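Local coordinates for protein short-chain dehydrogenase/reductase SDR (Burkholderia phymatum, PDB 5IG2) that binds NAD and probably works as an oxidoreductase on CH-OH groups, as members of the short-chain dehydrogenase/reductase family generally do, at residues Glu11-Lys15 and Leu37-Leu41; Gly90-Leu95 and Met137-Asn141; Val171-Thr175 and Cys191-Cys195; Thr175-Tyr179 and Arg257-Leu261. The contacts are given in a common frame with arbitrary orientation. Where two conformers were deposited one is given. Numbering follows the deposited sequence.

Interaction 1: Glu11-Lys15 and Leu37-Leu41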
loop_
_atom_site.group_PDB
_atom_site.type_symbol
_atom_site.label_atom_id
_atom_site.label_comp_id
_atom_site.label_asym_id
_atom_site.label_seq_id
_atom_site.Cartn_x
_atom_site.Cartn_y
_atom_site.Cartn_z
ATOM N N GLU B 11 16.635 12.470 52.734
ATOM C CA GLU B 11 16.188 13.478 51.779
ATOM C C GLU B 11 17.198 13.612 50.642
ATOM O O GLU B 11 18.409 13.692 50.877
ATOM C CB GLU B 11 15.991 14.821 52.482
ATOM C CG GLU B 11 14.907 14.789 53.550
ATOM C CD GLU B 11 15.019 15.928 54.566
ATOM O OE1 GLU B 11 15.682 16.959 54.272
ATOM O OE2 GLU B 11 14.429 15.779 55.665
ATOM N N PHE B 12 16.698 13.633 49.414
ATOM C CA PHE B 12 17.551 13.716 48.235
ATOM C C PHE B 12 17.476 15.054 47.512
ATOM O O PHE B 12 18.501 15.550 47.040
ATOM C CB PHE B 12 17.189 12.597 47.246
ATOM C CG PHE B 12 17.337 11.214 47.810
ATOM C CD1 PHE B 12 18.573 10.601 47.857
ATOM C CD2 PHE B 12 16.235 10.522 48.282
ATOM C CE1 PHE B 12 18.705 9.322 48.374
ATOM C CE2 PHE B 12 16.361 9.246 48.796
ATOM C CZ PHE B 12 17.599 8.644 48.838
ATOM N N ASP B 13 16.290 15.644 47.393
ATOM C CA ASP B 13 16.126 16.829 46.563
ATOM C C ASP B 13 16.982 17.968 47.098
ATOM O O ASP B 13 16.912 18.304 48.282
ATOM C CB ASP B 13 14.656 17.236 46.529
ATOM C CG ASP B 13 14.344 18.212 45.408
ATOM O OD1 ASP B 13 15.285 18.823 44.859
ATOM O OD2 ASP B 13 13.151 18.376 45.084
ATOM N N GLY B 14 17.803 18.550 46.221
ATOM C CA GLY B 14 18.714 19.610 46.601
ATOM C C GLY B 14 20.021 19.161 47.225
ATOM O O GLY B 14 20.878 20.014 47.499
ATOM N N LYS B 15 20.205 17.859 47.468
ATOM C CA LYS B 15 21.431 17.312 48.038
ATOM C C LYS B 15 22.446 16.976 46.940
ATOM O O LYS B 15 22.121 16.918 45.752
ATOM C CB LYS B 15 21.124 16.069 48.866
ATOM C CG LYS B 15 20.043 16.273 49.910
ATOM C CD LYS B 15 20.446 17.301 50.930
ATOM C CE LYS B 15 19.401 17.415 52.016
ATOM N NZ LYS B 15 19.841 18.402 53.050
ATOM N N LEU B 37 15.553 12.909 41.143
ATOM C CA LEU B 37 15.156 13.265 42.495
ATOM C C LEU B 37 15.542 14.689 42.851
ATOM O O LEU B 37 15.248 15.135 43.966
ATOM C CB LEU B 37 15.781 12.290 43.502
ATOM C CG LEU B 37 15.268 10.851 43.411
ATOM C CD1 LEU B 37 16.009 9.950 44.384
ATOM C CD2 LEU B 37 13.754 10.786 43.642
ATOM N N GLY B 38 16.195 15.403 41.939
ATOM C CA GLY B 38 16.598 16.767 42.199
ATOM C C GLY B 38 17.955 16.918 42.840
ATOM O O GLY B 38 18.246 17.987 43.390
ATOM N N MET B 39 18.796 15.890 42.786
ATOM C CA MET B 39 20.132 15.989 43.355
ATOM C C MET B 39 21.072 16.739 42.417
ATOM O O MET B 39 20.935 16.683 41.193
ATOM C CB MET B 39 20.707 14.602 43.640
ATOM C CG MET B 39 19.820 13.690 44.465
ATOM S SD MET B 39 20.807 12.346 45.167
ATOM C CE MET B 39 21.648 13.271 46.461
ATOM N N LYS B 40 22.024 17.458 43.012
ATOM C CA LYS B 40 23.159 18.005 42.277
ATOM C C LYS B 40 24.212 16.918 42.127
ATOM O O LYS B 40 24.451 16.150 43.057
ATOM C CB LYS B 40 23.733 19.213 43.016
ATOM C CG LYS B 40 22.704 20.320 43.233
ATOM C CD LYS B 40 23.174 21.347 44.242
ATOM C CE LYS B 40 22.104 22.395 44.473
ATOM N NZ LYS B 40 22.615 23.538 45.268
ATOM N N LEU B 41 24.820 16.825 40.943
ATOM C CA LEU B 41 25.622 15.656 40.585
ATOM C C LEU B 41 27.075 16.032 40.343
ATOM O O LEU B 41 27.360 16.969 39.587
ATOM C CB LEU B 41 25.077 14.956 39.336
ATOM C CG LEU B 41 23.628 14.483 39.426
ATOM C CD1 LEU B 41 23.184 13.916 38.090
ATOM C CD2 LEU B 41 23.460 13.454 40.551
#

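Interaction 2: Gly90-Leu95 and Met137-Asn141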
loop_
_atom_site.group_PDB
_atom_site.type_symbol
_atom_site.label_atom_id
_atom_site.label_comp_id
_atom_site.label_asym_id
_atom_site.label_seq_id
_atom_site.Cartn_x
_atom_site.Cartn_y
_atom_site.Cartn_z
ATOM N N GLY B 90 29.476 23.040 47.471
ATOM C CA GLY B 90 29.643 23.340 48.884
ATOM C C GLY B 90 29.470 22.183 49.854
ATOM O O GLY B 90 29.874 22.311 51.018
ATOM N N LYS B 91 28.885 21.066 49.422
ATOM C CA LYS B 91 28.522 19.962 50.298
ATOM C C LYS B 91 28.676 18.664 49.520
ATOM O O LYS B 91 28.655 18.658 48.288
ATOM C CB LYS B 91 27.070 20.061 50.793
ATOM C CG LYS B 91 26.639 21.390 51.403
ATOM C CD LYS B 91 26.973 21.459 52.883
ATOM C CE LYS B 91 26.330 22.678 53.546
ATOM N NZ LYS B 91 24.833 22.621 53.518
ATOM N N VAL B 92 28.816 17.561 50.255
ATOM C CA VAL B 92 28.674 16.215 49.704
ATOM C C VAL B 92 27.768 15.426 50.642
ATOM O O VAL B 92 28.073 15.291 51.832
ATOM C CB VAL B 92 30.028 15.500 49.542
ATOM C CG1 VAL B 92 29.808 14.106 48.968
ATOM C CG2 VAL B 92 30.966 16.307 48.661
ATOM N N HIS B 93 26.655 14.911 50.119
ATOM C CA HIS B 93 25.711 14.171 50.947
ATOM C C HIS B 93 25.642 12.696 50.629
ATOM O O HIS B 93 25.358 11.893 51.522
ATOM C CB HIS B 93 24.307 14.759 50.812
ATOM C CG HIS B 93 24.222 16.183 51.238
ATOM N ND1 HIS B 93 24.153 17.221 50.339
ATOM C CD2 HIS B 93 24.223 16.747 52.468
ATOM C CE1 HIS B 93 24.090 18.364 50.998
ATOM N NE2 HIS B 93 24.134 18.104 52.291
ATOM N N LEU B 94 25.880 12.329 49.379
ATOM C CA LEU B 94 25.798 10.949 48.934
ATOM C C LEU B 94 27.051 10.625 48.134
ATOM O O LEU B 94 27.396 11.358 47.203
ATOM C CB LEU B 94 24.537 10.754 48.089
ATOM C CG LEU B 94 24.025 9.354 47.797
ATOM C CD1 LEU B 94 24.007 8.508 49.059
ATOM C CD2 LEU B 94 22.634 9.466 47.188
ATOM N N LEU B 95 27.731 9.540 48.499
ATOM C CA LEU B 95 28.921 9.093 47.786
ATOM C C LEU B 95 28.704 7.664 47.330
ATOM O O LEU B 95 28.412 6.790 48.152
ATOM C CB LEU B 95 30.174 9.176 48.664
ATOM C CG LEU B 95 31.432 8.535 48.056
ATOM C CD1 LEU B 95 31.891 9.302 46.812
ATOM C CD2 LEU B 95 32.562 8.458 49.074
ATOM N N MET B 137 31.917 14.560 55.288
ATOM C CA MET B 137 30.528 14.329 55.664
ATOM C C MET B 137 30.332 14.445 57.168
ATOM O O MET B 137 29.334 15.014 57.625
ATOM C CB MET B 137 30.076 12.959 55.178
ATOM C CG MET B 137 30.010 12.835 53.680
ATOM S SD MET B 137 29.684 11.127 53.225
ATOM C CE MET B 137 29.231 11.347 51.500
ATOM N N LEU B 138 31.261 13.900 57.956
ATOM C CA LEU B 138 31.137 13.995 59.408
ATOM C C LEU B 138 31.181 15.449 59.875
ATOM O O LEU B 138 30.470 15.830 60.811
ATOM C CB LEU B 138 32.239 13.175 60.079
ATOM C CG LEU B 138 32.118 11.661 59.890
ATOM C CD1 LEU B 138 33.404 10.953 60.268
ATOM C CD2 LEU B 138 30.956 11.134 60.711
ATOM N N GLY B 139 32.004 16.280 59.232
ATOM C CA GLY B 139 32.116 17.668 59.645
ATOM C C GLY B 139 30.926 18.537 59.293
ATOM O O GLY B 139 30.807 19.641 59.837
ATOM N N GLN B 140 30.042 18.070 58.410
ATOM C CA GLN B 140 28.916 18.888 57.973
ATOM C C GLN B 140 27.761 18.926 58.973
ATOM O O GLN B 140 26.939 19.845 58.901
ATOM C CB GLN B 140 28.408 18.392 56.611
ATOM C CG GLN B 140 29.347 18.720 55.457
ATOM C CD GLN B 140 28.944 18.068 54.141
ATOM O OE1 GLN B 140 29.478 18.403 53.087
ATOM N NE2 GLN B 140 28.019 17.115 54.201
ATOM N N ASN B 141 27.683 17.969 59.903
ATOM C CA ASN B 141 26.547 17.852 60.826
ATOM C C ASN B 141 25.227 17.715 60.071
ATOM O O ASN B 141 24.202 18.279 60.460
ATOM C CB ASN B 141 26.489 19.027 61.800
ATOM C CG ASN B 141 27.675 19.067 62.715
ATOM O OD1 ASN B 141 28.287 18.039 62.991
ATOM N ND2 ASN B 141 28.015 20.255 63.193
HETATM O O HOH W 1 30.836 20.691 53.040
#

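Interaction 3: Val171-Thr175 and Cys191-Cys195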
loop_
_atom_site.group_PDB
_atom_site.type_symbol
_atom_site.label_atom_id
_atom_site.label_comp_id
_atom_site.label_asym_id
_atom_site.label_seq_id
_atom_site.Cartn_x
_atom_site.Cartn_y
_atom_site.Cartn_z
ATOM N N VAL B 171 35.757 -5.305 49.815
ATOM C CA VAL B 171 34.774 -4.220 49.877
ATOM C C VAL B 171 33.656 -4.570 50.856
ATOM O O VAL B 171 33.223 -3.728 51.655
ATOM C CB VAL B 171 34.218 -3.908 48.474
ATOM C CG1 VAL B 171 33.071 -2.852 48.540
ATOM C CG2 VAL B 171 35.331 -3.435 47.551
ATOM N N VAL B 172 33.183 -5.819 50.820
ATOM C CA VAL B 172 32.119 -6.235 51.738
ATOM C C VAL B 172 32.529 -5.979 53.186
ATOM O O VAL B 172 31.826 -5.293 53.941
ATOM C CB VAL B 172 31.752 -7.713 51.518
ATOM C CG1 VAL B 172 30.899 -8.203 52.677
ATOM C CG2 VAL B 172 30.985 -7.899 50.193
ATOM N N SER B 173 33.684 -6.515 53.595
ATOM C CA SER B 173 34.063 -6.424 55.001
ATOM C C SER B 173 34.465 -5.006 55.392
ATOM O O SER B 173 34.189 -4.573 56.521
ATOM C CB SER B 173 35.199 -7.388 55.315
ATOM O OG SER B 173 35.545 -7.267 56.679
ATOM N N LEU B 174 35.138 -4.268 54.498
ATOM C CA LEU B 174 35.480 -2.897 54.862
ATOM C C LEU B 174 34.217 -2.079 55.064
ATOM O O LEU B 174 34.161 -1.229 55.958
ATOM C CB LEU B 174 36.401 -2.247 53.820
ATOM C CG LEU B 174 35.907 -1.659 52.499
ATOM C CD1 LEU B 174 35.303 -0.265 52.658
ATOM C CD2 LEU B 174 37.063 -1.591 51.515
ATOM N N THR B 175 33.176 -2.353 54.272
ATOM C CA THR B 175 31.942 -1.595 54.402
ATOM C C THR B 175 31.175 -2.021 55.648
ATOM O O THR B 175 30.590 -1.180 56.340
ATOM C CB THR B 175 31.090 -1.760 53.133
ATOM O OG1 THR B 175 31.890 -1.462 51.971
ATOM C CG2 THR B 175 29.847 -0.823 53.158
ATOM N N CYS B 191 26.029 4.153 55.927
ATOM C CA CYS B 191 26.576 3.543 54.724
ATOM C C CYS B 191 25.763 2.311 54.336
ATOM O O CYS B 191 25.012 1.758 55.143
ATOM C CB CYS B 191 28.057 3.203 54.912
ATOM S SG CYS B 191 28.397 1.916 56.129
ATOM N N SER B 192 25.912 1.905 53.073
ATOM C CA SER B 192 25.236 0.730 52.539
ATOM C C SER B 192 26.187 -0.035 51.627
ATOM O O SER B 192 27.163 0.508 51.103
ATOM C CB SER B 192 23.969 1.084 51.748
ATOM O OG SER B 192 23.007 1.761 52.549
ATOM N N LEU B 193 25.856 -1.303 51.412
ATOM C CA LEU B 193 26.694 -2.231 50.670
ATOM C C LEU B 193 25.851 -2.835 49.554
ATOM O O LEU B 193 24.905 -3.580 49.828
ATOM C CB LEU B 193 27.244 -3.314 51.604
ATOM C CG LEU B 193 28.065 -4.459 50.986
ATOM C CD1 LEU B 193 29.337 -3.926 50.319
ATOM C CD2 LEU B 193 28.379 -5.529 52.035
ATOM N N LEU B 194 26.210 -2.543 48.303
ATOM C CA LEU B 194 25.449 -2.988 47.136
ATOM C C LEU B 194 26.084 -4.245 46.537
ATOM O O LEU B 194 27.254 -4.220 46.133
ATOM C CB LEU B 194 25.378 -1.870 46.098
ATOM C CG LEU B 194 24.712 -2.194 44.765
ATOM C CD1 LEU B 194 23.250 -2.564 44.978
ATOM C CD2 LEU B 194 24.829 -1.003 43.832
ATOM N N CYS B 195 25.304 -5.334 46.450
ATOM C CA CYS B 195 25.801 -6.645 46.009
ATOM C C CYS B 195 24.942 -7.231 44.892
ATOM O O CYS B 195 24.148 -8.160 45.125
ATOM C CB CYS B 195 25.854 -7.623 47.183
ATOM S SG CYS B 195 26.968 -7.123 48.529
#

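Interaction 4: Thr175-Tyr179 and Arg257-Leu261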
loop_
_atom_site.group_PDB
_atom_site.type_symbol
_atom_site.label_atom_id
_atom_site.label_comp_id
_atom_site.label_asym_id
_atom_site.label_seq_id
_atom_site.Cartn_x
_atom_site.Cartn_y
_atom_site.Cartn_z
ATOM N N THR B 175 33.176 -2.353 54.272
ATOM C CA THR B 175 31.942 -1.595 54.402
ATOM C C THR B 175 31.175 -2.021 55.648
ATOM O O THR B 175 30.590 -1.180 56.340
ATOM C CB THR B 175 31.090 -1.760 53.133
ATOM O OG1 THR B 175 31.890 -1.462 51.971
ATOM C CG2 THR B 175 29.847 -0.823 53.158
ATOM N N GLU B 176 31.171 -3.323 55.950
ATOM C CA GLU B 176 30.589 -3.781 57.206
ATOM C C GLU B 176 31.283 -3.135 58.397
ATOM O O GLU B 176 30.628 -2.747 59.373
ATOM C CB GLU B 176 30.670 -5.308 57.307
ATOM C CG GLU B 176 29.733 -6.054 56.358
ATOM C CD GLU B 176 29.954 -7.564 56.371
ATOM O OE1 GLU B 176 30.914 -8.032 57.025
ATOM O OE2 GLU B 176 29.152 -8.287 55.741
ATOM N N THR B 177 32.615 -3.024 58.340
ATOM C CA THR B 177 33.335 -2.389 59.438
ATOM C C THR B 177 33.016 -0.908 59.516
ATOM O O THR B 177 32.854 -0.360 60.613
ATOM C CB THR B 177 34.839 -2.575 59.284
ATOM O OG1 THR B 177 35.124 -3.945 58.988
ATOM C CG2 THR B 177 35.527 -2.175 60.588
ATOM N N LEU B 178 32.945 -0.246 58.360
ATOM C CA LEU B 178 32.587 1.166 58.334
ATOM C C LEU B 178 31.222 1.396 58.972
ATOM O O LEU B 178 31.011 2.405 59.659
ATOM C CB LEU B 178 32.599 1.669 56.891
ATOM C CG LEU B 178 32.168 3.115 56.635
ATOM C CD1 LEU B 178 33.138 4.087 57.301
ATOM C CD2 LEU B 178 32.058 3.368 55.121
ATOM N N TYR B 179 30.285 0.460 58.762
ATOM C CA TYR B 179 28.969 0.571 59.384
ATOM C C TYR B 179 29.094 0.670 60.897
ATOM O O TYR B 179 28.461 1.522 61.534
ATOM C CB TYR B 179 28.095 -0.623 58.983
ATOM C CG TYR B 179 26.768 -0.679 59.717
ATOM C CD1 TYR B 179 26.664 -1.329 60.945
ATOM C CD2 TYR B 179 25.623 -0.066 59.192
ATOM C CE1 TYR B 179 25.465 -1.376 61.635
ATOM C CE2 TYR B 179 24.412 -0.107 59.883
ATOM C CZ TYR B 179 24.346 -0.770 61.103
ATOM O OH TYR B 179 23.165 -0.843 61.805
ATOM N N ARG B 257 19.069 1.164 54.764
ATOM C CA ARG B 257 19.324 -0.265 54.875
ATOM C C ARG B 257 20.735 -0.575 54.391
ATOM O O ARG B 257 21.169 -0.073 53.351
ATOM C CB ARG B 257 18.300 -1.055 54.059
ATOM C CG ARG B 257 18.512 -2.557 54.124
ATOM C CD ARG B 257 17.367 -3.336 53.501
ATOM N NE ARG B 257 17.585 -3.619 52.088
ATOM C CZ ARG B 257 16.881 -3.075 51.097
ATOM N NH1 ARG B 257 15.907 -2.207 51.360
ATOM N NH2 ARG B 257 17.146 -3.408 49.840
ATOM N N PHE B 258 21.446 -1.422 55.139
ATOM C CA PHE B 258 22.853 -1.675 54.832
ATOM C C PHE B 258 23.034 -2.618 53.638
ATOM O O PHE B 258 23.689 -2.266 52.653
ATOM C CB PHE B 258 23.577 -2.234 56.064
ATOM C CG PHE B 258 25.028 -2.532 55.808
ATOM C CD1 PHE B 258 25.963 -1.510 55.814
ATOM C CD2 PHE B 258 25.450 -3.821 55.517
ATOM C CE1 PHE B 258 27.301 -1.775 55.554
ATOM C CE2 PHE B 258 26.789 -4.089 55.250
ATOM C CZ PHE B 258 27.710 -3.058 55.270
ATOM N N TYR B 259 22.500 -3.839 53.722
ATOM C CA TYR B 259 22.700 -4.828 52.664
ATOM C C TYR B 259 21.719 -4.591 51.530
ATOM O O TYR B 259 20.501 -4.647 51.737
ATOM C CB TYR B 259 22.518 -6.249 53.195
ATOM C CG TYR B 259 23.622 -6.709 54.109
ATOM C CD1 TYR B 259 24.875 -7.044 53.598
ATOM C CD2 TYR B 259 23.421 -6.798 55.483
ATOM C CE1 TYR B 259 25.892 -7.465 54.432
ATOM C CE2 TYR B 259 24.439 -7.213 56.333
ATOM C CZ TYR B 259 25.671 -7.542 55.800
ATOM O OH TYR B 259 26.675 -7.963 56.631
ATOM N N ILE B 260 22.231 -4.378 50.329
ATOM C CA ILE B 260 21.379 -4.233 49.155
ATOM C C ILE B 260 21.672 -5.408 48.231
ATOM O O ILE B 260 22.658 -5.391 47.483
ATOM C CB ILE B 260 21.592 -2.896 48.452
ATOM C CG1 ILE B 260 21.672 -1.779 49.505
ATOM C CG2 ILE B 260 20.452 -2.680 47.461
ATOM C CD1 ILE B 260 22.135 -0.438 48.967
ATOM N N LEU B 261 20.824 -6.434 48.281
ATOM C CA LEU B 261 20.927 -7.603 47.413
ATOM C C LEU B 261 19.830 -7.462 46.369
ATOM O O LEU B 261 18.696 -7.885 46.578
ATOM C CB LEU B 261 20.787 -8.901 48.204
ATOM C CG LEU B 261 22.051 -9.553 48.761
ATOM C CD1 LEU B 261 22.891 -8.582 49.566
ATOM C CD2 LEU B 261 21.678 -10.761 49.622
#

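Interaction 1: Glu11-Lys15 and Leu37-Leu41
F12 has the largest covered area in the contact. With chi1 at m, its ring is set against L37, whose own mt rotamer places CD1 over one ring face, 4.2 Å from the F12 centroid and 25° off the normal, a CH-pi contact. M39 reaches the same ring obliquely: its m, t, p chain brings SD to 3.9 Å from F12 CD1, a Met-aromatic contact, and folds the terminal methyl back so that M39 CE lies 3.7 Å from K15 CB. F250 and I253 of helix 242-254 and L94 of strand 94-97 close around this apolar cluster. K15 bends through two m angles and then extends, so its amine leads away from 37-41. D13, at t, brings OD1 to 3.4 Å from G38 O, two acceptors that do not bond.

The backbone supplies the polar part. F12 to K15 forms a type II turn, closed by K15 N to F12 O at 2.9 Å, with G14 at its positive-phi corner. G14 N donates to G38 O (2.9 Å), and K40 N donates to K15 O (2.8 Å). G38 ends helix 25-36 in a Schellman motif, and a CB there would clash with D13 OD1. This is the part of a Rossmann fold where the lead-in to strand 16-20 packs on the helix-to-strand turn of the first beta-alpha-beta unit.

Interaction 2: Gly90-Leu95 and Met137-Asn141
Q140, in the last turn of helix 112-140, presents its amide to the backbone of V92 as a two-point match. V92 N donates to Q140 OE1 at 3.0 Å, and Q140 NE2 returns a bond to V92 O, also at 3.0 Å, so both polar backbone groups of one residue are satisfied by a single side chain. Q140 OE1 accepts a second hydrogen, from a water 2.7 Å away that also donates to G90 O at 2.8 Å; this water links the residue ending helix 75-89 to the end of helix 112-140. Chi2 of Q140, at t, carries the amide out to the 90-95 segment, and chi3 turns it so that OE1 faces V92 N and NE2 faces V92 O.

The charged and imidazole ends look elsewhere. K91 NZ makes a salt bridge to E142, just past the helix, and H93 NE2 is hydrogen-bonded to the same carboxylate, while H93 ND1 is bonded to V16 N in the adjoining strand 16-20. Beside these polar groups, M137, with chi2 and chi3 both t, runs past V92 to L95: its CE lies 3.8 Å from V92 CG1 and 3.7 Å from L95 CB, with F133 and V18 adding to the apolar surroundings.

Thus the glutamine amide mimics a neighbouring peptide group and joins the end of helix 112-140 to the lead-in of strand 94-97 by two directional bonds, with M137 supplying the apolar packing.

Interaction 3: Val171-Thr175 and Cys191-Cys195
L193 projects from strand 189-194 into the face of helix 162-185, where its CD2 lies 3.7 Å from V172 CG1 and its CD1 4.3 Å from V171 CG1 and 3.9 Å from T175 OG1. Helix and strand segments run nearly antiparallel, at 163° with axes 8.8 Å apart, as expected where the helix of a beta-alpha-beta unit packs on the strand that follows it. T175 points at the strand one turn further on: its CG2 approaches S192 O at 3.6 Å, and C191 SG comes to 3.8 Å from T175 O. At the other end, V172 CG2 meets C195 SG at 4.4 Å.

No hydrogen bond crosses the interface. T175 OG1 donates to V171 O (2.6 Å) within the helix and is also bonded to N148, while S192 points away and its hydroxyl is bonded to H145 and to R257 O. With these hydroxyls engaged elsewhere, the interface is held by shape and van der Waals packing, mainly around L193, without directional bonds.

Interaction 4: Thr175-Tyr179 and Arg257-Leu261
The helical segment 175-179 packs against the start of the last strand, 259-260, with the closest CA atoms, those of Y179 and F258, 7.9 Å apart. The backbones are thus bridged by side chains. F258, just ahead of the strand, directs its ring at the helix and buries the largest area of the contact (98 Å²). The ring meets the backbone with its edge: F258 CE1 is 3.4 Å from T175 O, and F258 CZ is 3.5 Å from E176 N. T175 CG2 adds a contact at 3.6 Å to F258 CE1. The Y179 ring adjoins that of F258 obliquely, centroids 5.4 Å apart and planes at 69°, with Y179 CD2 3.7 Å from F258 CD1.

The one polar link is Y259 OH donating to E176 OE2 at 2.7 Å. The other oxygen, E176 OE1, is held by R273 and S157 of the second subunit, so this carboxylate joins the intrachain contact to the subunit interface; N282 of that subunit also accepts from F258 N. Within the chain, the 257-261 segment is hydrogen-bonded to strand 189-194 at L193, and helix 162-185 packs on both, while I260 touches A252 of helix 242-254.

How the interactions relate
All four contacts reach the same parallel sheet of a Rossmann-type fold, and they form two groups. Interactions 1 and 2, with centres 13 Å apart, touch through K15 with H93 and through L94, which meets F12 and M39; they pack the region where strands 16-20, 40-45 and 94-97 begin. Interactions 3 and 4 are centred only 5 Å apart, share T175 and helix 162-185, and use the neighbouring strands 189-194 and 259-260. The groups are separated by 19 to 23 Å between centres. Along the chain, interaction 1 closes before 2 opens, and 2 closes before 3 and 4, which start together. The second group also contacts the second subunit, linking sheet packing to assembly.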